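Local coordinates for protein cyclopropane mycolic acid synthase MmaA2 (Mycobacterium tuberculosis, PDB 1TPY) that converts a double bond of mycolic acids into a cis cyclopropane ring, using a methylene group from S-adenosylmethionine, at residues L55-L60 with M79-A84. Numbering follows the deposited sequence.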
ATOM      1  N   LEU A  55     -11.333   5.208  -5.696  1.00 23.24           N
ATOM      2  CA  LEU A  55     -10.991   6.552  -5.249  1.00 21.70           C
ATOM      3  C   LEU A  55      -9.621   6.938  -5.798  1.00 22.00           C
ATOM      4  O   LEU A  55      -9.442   8.021  -6.354  1.00 23.25           O
ATOM      5  CB  LEU A  55     -10.979   6.612  -3.719  1.00 21.64           C
ATOM      6  CG  LEU A  55     -10.625   7.960  -3.083  1.00 24.23           C
ATOM      7  CD1 LEU A  55     -11.695   8.992  -3.439  1.00 23.14           C
ATOM      8  CD2 LEU A  55     -10.503   7.797  -1.573  1.00 19.69           C
ATOM      9  N   ALA A  56      -8.658   6.036  -5.652  1.00 21.34           N
ATOM     10  CA  ALA A  56      -7.304   6.284  -6.134  1.00 20.84           C
ATOM     11  C   ALA A  56      -7.252   6.345  -7.659  1.00 21.63           C
ATOM     12  O   ALA A  56      -6.694   7.276  -8.238  1.00 19.75           O
ATOM     13  CB  ALA A  56      -6.370   5.188  -5.633  1.00 22.24           C
ATOM     14  N   LEU A  57      -7.836   5.338  -8.300  1.00 21.05           N
ATOM     15  CA  LEU A  57      -7.855   5.249  -9.748  1.00 22.70           C
ATOM     16  C   LEU A  57      -8.571   6.431 -10.423  1.00 23.78           C
ATOM     17  O   LEU A  57      -8.091   6.958 -11.428  1.00 24.04           O
ATOM     18  CB  LEU A  57      -8.505   3.923 -10.158  1.00 22.82           C
ATOM     19  CG  LEU A  57      -7.617   2.791 -10.700  1.00 24.35           C
ATOM     20  CD1 LEU A  57      -6.302   2.705  -9.945  1.00 20.40           C
ATOM     21  CD2 LEU A  57      -8.391   1.480 -10.606  1.00 22.48           C
ATOM     22  N   GLY A  58      -9.702   6.853  -9.863  1.00 22.85           N
ATOM     23  CA  GLY A  58     -10.458   7.953 -10.442  1.00 21.11           C
ATOM     24  C   GLY A  58      -9.754   9.298 -10.468  1.00 22.79           C
ATOM     25  O   GLY A  58     -10.179  10.214 -11.175  1.00 22.79           O
ATOM     26  N   LYS A  59      -8.675   9.425  -9.706  1.00 22.53           N
ATOM     27  CA  LYS A  59      -7.921  10.675  -9.639  1.00 22.66           C
ATOM     28  C   LYS A  59      -6.825  10.751 -10.696  1.00 24.43           C
ATOM     29  O   LYS A  59      -6.210  11.800 -10.892  1.00 25.27           O
ATOM     30  CB  LYS A  59      -7.280  10.811  -8.258  1.00 22.42           C
ATOM     31  CG  LYS A  59      -8.269  10.836  -7.110  1.00 24.16           C
ATOM     32  CD  LYS A  59      -7.556  10.791  -5.770  1.00 25.70           C
ATOM     33  CE  LYS A  59      -8.515  11.022  -4.612  1.00 23.82           C
ATOM     34  NZ  LYS A  59      -7.778  11.189  -3.326  1.00 23.26           N
ATOM     35  N   LEU A  60      -6.586   9.635 -11.378  1.00 25.07           N
ATOM     36  CA  LEU A  60      -5.534   9.558 -12.382  1.00 25.51           C
ATOM     37  C   LEU A  60      -5.908  10.066 -13.765  1.00 26.13           C
ATOM     38  O   LEU A  60      -5.034  10.454 -14.542  1.00 25.83           O
ATOM     39  CB  LEU A  60      -5.035   8.112 -12.486  1.00 24.59           C
ATOM     40  CG  LEU A  60      -4.327   7.585 -11.234  1.00 23.10           C
ATOM     41  CD1 LEU A  60      -3.979   6.123 -11.413  1.00 23.24           C
ATOM     42  CD2 LEU A  60      -3.073   8.409 -10.977  1.00 24.21           C
ATOM     43  N   MET A  79      -5.097  -3.550 -10.069  1.00 20.70           N
ATOM     44  CA  MET A  79      -4.914  -3.649 -11.514  1.00 21.14           C
ATOM     45  C   MET A  79      -6.111  -4.295 -12.188  1.00 21.78           C
ATOM     46  O   MET A  79      -6.607  -3.787 -13.187  1.00 24.74           O
ATOM     47  CB  MET A  79      -3.647  -4.435 -11.858  1.00 21.86           C
ATOM     48  CG  MET A  79      -2.365  -3.693 -11.530  1.00 20.59           C
ATOM     49  SD  MET A  79      -0.910  -4.571 -12.076  1.00 22.63           S
ATOM     50  CE  MET A  79      -0.968  -6.027 -10.974  1.00 20.35           C
ATOM     51  N   ARG A  80      -6.576  -5.415 -11.647  1.00 22.45           N
ATOM     52  CA  ARG A  80      -7.724  -6.091 -12.230  1.00 21.79           C
ATOM     53  C   ARG A  80      -8.926  -5.155 -12.277  1.00 22.67           C
ATOM     54  O   ARG A  80      -9.689  -5.166 -13.244  1.00 23.44           O
ATOM     55  CB  ARG A  80      -8.067  -7.352 -11.435  1.00 22.28           C
ATOM     56  CG  ARG A  80      -7.005  -8.448 -11.529  1.00 22.70           C
ATOM     57  CD  ARG A  80      -7.561  -9.791 -11.056  1.00 23.67           C
ATOM     58  NE  ARG A  80      -7.984  -9.765  -9.655  1.00 23.13           N
ATOM     59  CZ  ARG A  80      -7.169  -9.905  -8.613  1.00 20.88           C
ATOM     60  NH1 ARG A  80      -5.866 -10.092  -8.796  1.00 20.06           N
ATOM     61  NH2 ARG A  80      -7.659  -9.845  -7.382  1.00 20.65           N
ATOM     62  N   ARG A  81      -9.093  -4.341 -11.237  1.00 23.67           N
ATOM     63  CA  ARG A  81     -10.210  -3.394 -11.184  1.00 23.66           C
ATOM     64  C   ARG A  81     -10.010  -2.271 -12.199  1.00 23.97           C
ATOM     65  O   ARG A  81     -10.967  -1.767 -12.788  1.00 24.06           O
ATOM     66  CB  ARG A  81     -10.328  -2.788  -9.782  1.00 23.42           C
ATOM     67  CG  ARG A  81     -11.407  -1.710  -9.638  1.00 23.43           C
ATOM     68  CD  ARG A  81     -12.823  -2.279  -9.754  1.00 23.86           C
ATOM     69  NE  ARG A  81     -13.833  -1.279  -9.403  1.00 22.56           N
ATOM     70  CZ  ARG A  81     -15.146  -1.466  -9.493  1.00 24.13           C
ATOM     71  NH1 ARG A  81     -15.631  -2.624  -9.925  1.00 21.91           N
ATOM     72  NH2 ARG A  81     -15.980  -0.488  -9.147  1.00 23.63           N
ATOM     73  N   ALA A  82      -8.758  -1.880 -12.404  1.00 22.33           N
ATOM     74  CA  ALA A  82      -8.450  -0.813 -13.350  1.00 22.59           C
ATOM     75  C   ALA A  82      -8.811  -1.246 -14.776  1.00 24.44           C
ATOM     76  O   ALA A  82      -9.268  -0.439 -15.588  1.00 23.67           O
ATOM     77  CB  ALA A  82      -6.973  -0.451 -13.259  1.00 20.25           C
ATOM     78  N   ILE A  83      -8.600  -2.524 -15.071  1.00 24.82           N
ATOM     79  CA  ILE A  83      -8.905  -3.071 -16.384  1.00 26.39           C
ATOM     80  C   ILE A  83     -10.396  -3.021 -16.673  1.00 28.31           C
ATOM     81  O   ILE A  83     -10.824  -2.543 -17.725  1.00 28.88           O
ATOM     82  CB  ILE A  83      -8.471  -4.539 -16.489  1.00 26.23           C
ATOM     83  CG1 ILE A  83      -6.951  -4.641 -16.371  1.00 25.50           C
ATOM     84  CG2 ILE A  83      -8.976  -5.139 -17.810  1.00 25.82           C
ATOM     85  CD1 ILE A  83      -6.437  -6.055 -16.426  1.00 22.97           C
ATOM     86  N   ALA A  84     -11.180  -3.537 -15.731  1.00 29.11           N
ATOM     87  CA  ALA A  84     -12.631  -3.592 -15.857  1.00 29.77           C
ATOM     88  C   ALA A  84     -13.310  -2.226 -15.824  1.00 29.54           C
ATOM     89  O   ALA A  84     -14.177  -1.930 -16.648  1.00 30.97           O
ATOM     90  CB  ALA A  84     -13.204  -4.471 -14.758  1.00 28.08           C
TER
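Leu57, late in helix 45-57, reaches across to Ala82 on helix 77-86, and one methyl carries most of the meeting. Its CB points toward the other helix but is still 5.6 Å from Ala82 CB. CG closes to 4.2 Å of the same methyl. At the branch the two tips part: CD1 stays 4.6 Å from Ala82 CB, whereas CD2 runs on and settles against the alanine, 3.6 Å from its CB and equally close to its CA. CD2 thus lies alongside the CA-CB bond of Ala82 rather than meeting the methyl end-on. A chi1 of -106°, well off a staggered value, brings CG close to eclipsing the CA-H bond and accompanies this reach.

Beyond Ala82, CD2 has looser neighbours in Arg81, the nearest being the backbone C at 4.4 Å. The aliphatic part of that arginine borders the leucine through CG. Its CG lies anti to the backbone N (chi1 176°), and the charged end continues to Asp54, where NH2 forms a salt bridge with OD2; a polar link between the same two helices therefore accompanies the apolar touch. Leu57 also begins a type I beta turn that ends at Leu60. Leu57, Leu60 and Ala82 all touch Leu68, so strand 67-71 provides a shared floor.

The contact joins two helices on one face of the Rossmann-like methyltransferase sheet; strand 67-71 and helix 77-86 are connected through the S-adenosylmethionine-binding Gly72-Gly74. With 98 Å² buried in all, its chemistry is chiefly methyl against methyl and backbone carbon: a small, nondirectional apolar contact. Directional preference probably comes from the pairing of Arg81 with Asp54, which lies just outside segment 55-60.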